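Local coordinates for uncharacterized protein (Parabacteroides merdae, PDB 4R7F) that is of unknown function but is built of three immunoglobulin-like beta-sandwich domains, the first related to plug proteins of the type 9 secretion system, at residues A62-S67 with N189-A194; G80-D85 with Y121-P126. All coordinates share one frame; numbering follows the deposited sequence.

Interaction 1 (A62-S67 with N189-A194)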
loop_
_atom_site.group_PDB
_atom_site.type_symbol
_atom_site.label_atom_id
_atom_site.label_comp_id
_atom_site.label_asym_id
_atom_site.label_seq_id
_atom_site.Cartn_x
_atom_site.Cartn_y
_atom_site.Cartn_z
ATOM N N ALA A 62 2.309 13.471 -24.771
ATOM C CA ALA A 62 2.222 13.525 -23.328
ATOM C C ALA A 62 0.945 14.199 -22.837
ATOM O O ALA A 62 0.352 13.748 -21.865
ATOM C CB ALA A 62 3.430 14.234 -22.764
ATOM N N ASP A 63 0.524 15.256 -23.526
ATOM C CA ASP A 63 -0.671 16.013 -23.148
ATOM C C ASP A 63 -1.988 15.442 -23.691
ATOM O O ASP A 63 -3.032 16.062 -23.556
ATOM C CB ASP A 63 -0.542 17.501 -23.523
ATOM C CG ASP A 63 -0.545 17.750 -25.037
ATOM O OD1 ASP A 63 -0.519 16.802 -25.836
ATOM O OD2 ASP A 63 -0.548 18.929 -25.422
ATOM N N TRP A 64 -1.933 14.247 -24.255
ATOM C CA TRP A 64 -3.124 13.522 -24.746
ATOM C C TRP A 64 -3.763 14.157 -25.970
ATOM O O TRP A 64 -4.917 13.895 -26.259
ATOM C CB TRP A 64 -4.142 13.276 -23.617
ATOM C CG TRP A 64 -3.714 12.195 -22.714
ATOM C CD1 TRP A 64 -3.098 12.328 -21.483
ATOM C CD2 TRP A 64 -3.811 10.793 -22.959
ATOM N NE1 TRP A 64 -2.821 11.083 -20.955
ATOM C CE2 TRP A 64 -3.255 10.127 -21.834
ATOM C CE3 TRP A 64 -4.310 10.032 -24.008
ATOM C CZ2 TRP A 64 -3.212 8.750 -21.735
ATOM C CZ3 TRP A 64 -4.268 8.651 -23.905
ATOM C CH2 TRP A 64 -3.732 8.026 -22.767
ATOM N N THR A 65 -3.005 14.995 -26.680
ATOM C CA THR A 65 -3.325 15.327 -28.047
ATOM C C THR A 65 -2.675 14.274 -28.941
ATOM O O THR A 65 -1.651 13.681 -28.572
ATOM C CB THR A 65 -2.757 16.688 -28.472
ATOM O OG1 THR A 65 -1.328 16.677 -28.391
ATOM C CG2 THR A 65 -3.307 17.812 -27.637
ATOM N N GLN A 66 -3.245 14.068 -30.122
ATOM C CA GLN A 66 -2.741 13.059 -31.069
ATOM C C GLN A 66 -1.334 13.364 -31.565
ATOM O O GLN A 66 -1.029 14.506 -31.914
ATOM C CB GLN A 66 -3.664 12.948 -32.265
ATOM C CG GLN A 66 -3.348 11.773 -33.169
ATOM C CD GLN A 66 -4.421 11.559 -34.240
ATOM O OE1 GLN A 66 -5.423 12.266 -34.306
ATOM N NE2 GLN A 66 -4.205 10.580 -35.069
ATOM N N SER A 67 -0.472 12.345 -31.589
ATOM C CA SER A 67 0.886 12.559 -32.056
ATOM C C SER A 67 0.867 12.590 -33.595
ATOM O O SER A 67 -0.156 12.317 -34.215
ATOM C CB SER A 67 1.819 11.472 -31.522
ATOM O OG SER A 67 1.671 10.277 -32.247
ATOM N N ASN A 189 -6.274 9.582 -10.008
ATOM C CA ASN A 189 -6.641 9.375 -11.401
ATOM C C ASN A 189 -7.548 10.447 -12.029
ATOM O O ASN A 189 -8.334 10.148 -12.926
ATOM C CB ASN A 189 -7.213 7.952 -11.545
ATOM C CG ASN A 189 -6.093 6.908 -11.595
ATOM O OD1 ASN A 189 -5.326 6.850 -12.553
ATOM N ND2 ASN A 189 -5.966 6.134 -10.543
ATOM N N ARG A 190 -7.425 11.682 -11.537
ATOM C CA ARG A 190 -8.247 12.803 -11.985
ATOM C C ARG A 190 -7.405 13.626 -12.923
ATOM O O ARG A 190 -6.250 13.979 -12.600
ATOM C CB ARG A 190 -8.659 13.687 -10.820
ATOM C CG ARG A 190 -9.770 13.100 -9.968
ATOM C CD ARG A 190 -9.960 13.850 -8.643
ATOM N NE ARG A 190 -10.149 15.279 -8.869
ATOM C CZ ARG A 190 -10.126 16.187 -7.904
ATOM N NH1 ARG A 190 -9.898 15.831 -6.652
ATOM N NH2 ARG A 190 -10.331 17.458 -8.190
ATOM N N ARG A 191 -7.977 13.957 -14.070
ATOM C CA ARG A 191 -7.339 14.897 -14.975
ATOM C C ARG A 191 -7.652 16.311 -14.662
ATOM O O ARG A 191 -6.885 17.177 -14.989
ATOM C CB ARG A 191 -7.730 14.624 -16.405
ATOM C CG ARG A 191 -7.135 13.311 -16.895
ATOM C CD ARG A 191 -6.956 13.371 -18.393
ATOM N NE ARG A 191 -6.621 12.077 -18.964
ATOM C CZ ARG A 191 -6.482 11.863 -20.274
ATOM N NH1 ARG A 191 -6.685 12.855 -21.146
ATOM N NH2 ARG A 191 -6.161 10.648 -20.712
ATOM N N ASP A 192 -8.783 16.569 -14.028
ATOM C CA ASP A 192 -9.230 17.947 -13.852
ATOM C C ASP A 192 -8.265 18.816 -13.049
ATOM O O ASP A 192 -8.139 20.013 -13.330
ATOM C CB ASP A 192 -10.620 17.965 -13.226
ATOM C CG ASP A 192 -10.622 17.459 -11.784
ATOM O OD1 ASP A 192 -10.567 16.236 -11.585
ATOM O OD2 ASP A 192 -10.710 18.287 -10.854
ATOM N N ASN A 193 -7.606 18.248 -12.033
ATOM C CA ASN A 193 -6.648 19.031 -11.231
ATOM C C ASN A 193 -5.209 18.512 -11.347
ATOM O O ASN A 193 -4.402 18.650 -10.413
ATOM C CB ASN A 193 -7.083 19.093 -9.780
ATOM C CG ASN A 193 -6.941 17.754 -9.074
ATOM O OD1 ASN A 193 -6.909 16.711 -9.712
ATOM N ND2 ASN A 193 -6.829 17.785 -7.751
ATOM N N ALA A 194 -4.893 17.937 -12.508
ATOM C CA ALA A 194 -3.565 17.396 -12.772
ATOM C C ALA A 194 -2.547 18.518 -12.941
ATOM O O ALA A 194 -2.897 19.644 -13.221
ATOM C CB ALA A 194 -3.584 16.516 -13.997
#
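A cation-pi contact between Trp64 and Arg191 joins two loops, the one following strand 53-60 and the one following strand 181-187. The guanidinium of Arg191 comes in over one face of the indole, its CZ 3.6 Å from the centroid of the Trp64 five-membered ring and 10° off the ring normal. NH2 reaches furthest across the ring system, with Arg191 NH2 3.2 Å from Trp64 CE2, while NH1 lies over CG. The ring and guanidinium planes are tilted 32° apart. Trp64 NE1 and Arg191 NH2 are both donors and do not bond; the pi cloud is what the cation meets. An Asx turn shapes the first loop: Asp63 OD1 accepts from Thr65 N at 3.2 Å and also from the Thr65 hydroxyl, bracketing Trp64, whose positive phi (69°) belongs to this bend. The side chain of Arg191, extended from CG to NE, reaches across from a type I turn, and its NH1 is hydrogen-bonded to the Phe5 carbonyl oxygen. A leucine in place of Trp64 would probably leave the guanidinium without its aromatic face and open a gap beside Cys134 and Tyr186, which the indole also touches.

Interaction 2 (G80-D85 with Y121-P126)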
loop_
_atom_site.group_PDB
_atom_site.type_symbol
_atom_site.label_atom_id
_atom_site.label_comp_id
_atom_site.label_asym_id
_atom_site.label_seq_id
_atom_site.Cartn_x
_atom_site.Cartn_y
_atom_site.Cartn_z
ATOM N N GLY A 80 -9.663 -0.800 -37.111
ATOM C CA GLY A 80 -11.000 -1.311 -37.385
ATOM C C GLY A 80 -11.177 -2.781 -37.055
ATOM O O GLY A 80 -11.965 -3.461 -37.679
ATOM N N THR A 81 -10.464 -3.262 -36.045
ATOM C CA THR A 81 -10.599 -4.634 -35.635
ATOM C C THR A 81 -11.881 -4.871 -34.829
ATOM O O THR A 81 -12.298 -4.024 -34.035
ATOM C CB THR A 81 -9.418 -5.044 -34.767
ATOM O OG1 THR A 81 -8.201 -4.586 -35.374
ATOM C CG2 THR A 81 -9.426 -6.555 -34.559
ATOM N N THR A 82 -12.459 -6.051 -35.034
ATOM C CA THR A 82 -13.697 -6.405 -34.342
ATOM C C THR A 82 -13.446 -6.821 -32.882
ATOM O O THR A 82 -12.401 -7.346 -32.502
ATOM C CB THR A 82 -14.529 -7.466 -35.120
ATOM O OG1 THR A 82 -14.786 -6.985 -36.440
ATOM C CG2 THR A 82 -15.887 -7.720 -34.459
ATOM N N ILE A 83 -14.425 -6.497 -32.040
ATOM C CA ILE A 83 -14.398 -6.894 -30.632
ATOM C C ILE A 83 -15.254 -8.159 -30.517
ATOM O O ILE A 83 -16.492 -8.111 -30.626
ATOM C CB ILE A 83 -14.888 -5.758 -29.716
ATOM C CG1 ILE A 83 -14.025 -4.511 -29.949
ATOM C CG2 ILE A 83 -14.814 -6.181 -28.249
ATOM C CD1 ILE A 83 -14.416 -3.307 -29.107
ATOM N N ASP A 84 -14.561 -9.287 -30.344
ATOM C CA ASP A 84 -15.188 -10.601 -30.450
ATOM C C ASP A 84 -15.558 -11.151 -29.079
ATOM O O ASP A 84 -16.504 -11.896 -28.968
ATOM C CB ASP A 84 -14.253 -11.585 -31.191
ATOM C CG ASP A 84 -14.058 -11.225 -32.663
ATOM O OD1 ASP A 84 -14.973 -10.609 -33.252
ATOM O OD2 ASP A 84 -12.997 -11.566 -33.235
ATOM N N ASP A 85 -14.826 -10.768 -28.029
ATOM C CA ASP A 85 -15.039 -11.410 -26.726
ATOM C C ASP A 85 -16.230 -10.775 -25.985
ATOM O O ASP A 85 -16.098 -9.758 -25.319
ATOM C CB ASP A 85 -13.745 -11.423 -25.901
ATOM C CG ASP A 85 -13.893 -12.125 -24.530
ATOM O OD1 ASP A 85 -15.022 -12.320 -23.998
ATOM O OD2 ASP A 85 -12.836 -12.455 -23.956
ATOM N N TYR A 121 -16.464 2.024 -31.963
ATOM C CA TYR A 121 -17.626 2.428 -32.759
ATOM C C TYR A 121 -18.371 1.187 -33.181
ATOM O O TYR A 121 -17.815 0.063 -33.153
ATOM C CB TYR A 121 -17.186 3.253 -34.005
ATOM C CG TYR A 121 -16.168 2.559 -34.898
ATOM C CD1 TYR A 121 -16.571 1.720 -35.943
ATOM C CD2 TYR A 121 -14.790 2.708 -34.680
ATOM C CE1 TYR A 121 -15.638 1.076 -36.752
ATOM C CE2 TYR A 121 -13.855 2.052 -35.482
ATOM C CZ TYR A 121 -14.289 1.244 -36.515
ATOM O OH TYR A 121 -13.377 0.609 -37.317
ATOM N N ASN A 122 -19.632 1.390 -33.552
ATOM C CA ASN A 122 -20.435 0.373 -34.209
ATOM C C ASN A 122 -19.933 0.208 -35.639
ATOM O O ASN A 122 -19.816 1.216 -36.340
ATOM C CB ASN A 122 -21.876 0.853 -34.241
ATOM C CG ASN A 122 -22.844 -0.246 -34.601
ATOM O OD1 ASN A 122 -22.580 -1.114 -35.461
ATOM N ND2 ASN A 122 -23.978 -0.224 -33.938
ATOM N N GLU A 123 -19.637 -1.028 -36.074
ATOM C CA GLU A 123 -19.102 -1.270 -37.438
ATOM C C GLU A 123 -19.922 -0.597 -38.537
ATOM O O GLU A 123 -19.344 -0.098 -39.500
ATOM C CB GLU A 123 -18.994 -2.758 -37.757
ATOM C CG GLU A 123 -17.787 -3.440 -37.142
ATOM C CD GLU A 123 -17.493 -4.810 -37.740
ATOM O OE1 GLU A 123 -18.440 -5.564 -38.084
ATOM O OE2 GLU A 123 -16.294 -5.137 -37.848
ATOM N N ASP A 124 -21.251 -0.567 -38.369
ATOM C CA ASP A 124 -22.163 0.136 -39.289
ATOM C C ASP A 124 -21.908 1.621 -39.413
ATOM O O ASP A 124 -22.209 2.201 -40.452
ATOM C CB ASP A 124 -23.622 0.014 -38.836
ATOM C CG ASP A 124 -24.082 -1.412 -38.725
ATOM O OD1 ASP A 124 -23.507 -2.291 -39.407
ATOM O OD2 ASP A 124 -25.020 -1.650 -37.940
ATOM N N THR A 125 -21.396 2.238 -38.349
ATOM C CA THR A 125 -21.306 3.691 -38.259
ATOM C C THR A 125 -19.922 4.151 -37.823
ATOM O O THR A 125 -19.810 4.772 -36.772
ATOM C CB THR A 125 -22.331 4.208 -37.229
ATOM O OG1 THR A 125 -23.345 3.218 -37.026
ATOM C CG2 THR A 125 -22.956 5.526 -37.696
ATOM N N PRO A 126 -18.868 3.878 -38.633
ATOM C CA PRO A 126 -17.477 4.116 -38.203
ATOM C C PRO A 126 -17.090 5.562 -37.862
ATOM O O PRO A 126 -16.030 5.780 -37.266
ATOM C CB PRO A 126 -16.639 3.613 -39.394
ATOM C CG PRO A 126 -17.557 2.764 -40.203
ATOM C CD PRO A 126 -18.914 3.369 -40.017
#
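Gly80 and Tyr121 meet at the start of the first segment, where Tyr121 OH lies 3.1 Å from Gly80 CA. The backbone of Gly80 has a positive phi, which glycine tolerates readily, and a side chain here would run close to the phenol oxygen. The ring reaches this place because Tyr121 CG sits between its own backbone N and carbonyl carbon (chi1 55°). Next along the chain, Thr81 turns its side chain away from the second segment and touches Tyr55. Thr82 supplies the polar link: in the conformer given, one of two deposited, its hydroxyl OG1 donates to Glu123 OE2 at 2.8 Å, approaching from above the carboxylate plane, 46° out of it. With OG1 anti to the carbonyl carbon (chi1 -56°), the hydroxyl is set towards the acid, whose chain, extended beyond CG, crosses the threonine at about a right angle. Glutamate suits the place because its length spans a backbone separation of 8.1 Å between Thr82 CA and Glu123 CA, and its second oxygen, OE1, is held in a salt bridge by Arg52. In that conformer the carboxylate is held at both oxygens, which would probably limit its rotation and favour its charged form. Ile83, buried, packs against Tyr55, and beyond it Asp85 pairs with Arg100. In the second segment, Glu123 is the second residue of the turn that follows strand 114-122: Asn122 O accepts from Thr125 N at 2.8 Å, closing a type I turn, while Asn122 OD1 accepts from Asp124 N in an Asx turn. Strands 81-82 and 114-122 both pair antiparallel with strand 53-60, and Gly80 and Thr81 together face Tyr55 in a G1 beta bulge, an irregularity of antiparallel sheets, here within an immunoglobulin-like beta-sandwich.

Strand 53-60 connects the two contacts. It pairs with strands 81-82 and 114-122 beside interaction 2, and the loop leaving its far end carries the Trp64 side of interaction 1. The contacts do not touch: their centres are about 26 Å apart and their nearest atoms about 13 Å. Interaction 2 joins two strands that both pair with strand 53-60 in one sheet, within the range of the plug-protein family, its centre about 24 Å from the centre of the chain. Interaction 1, its centre about 11 Å from that point, reaches from this range to a loop far along the sequence. A bound Tris molecule, probably from the crystallisation liquor, lies about 3 Å from the Arg191 side chain and is hydrogen-bonded to Asn189 OD1.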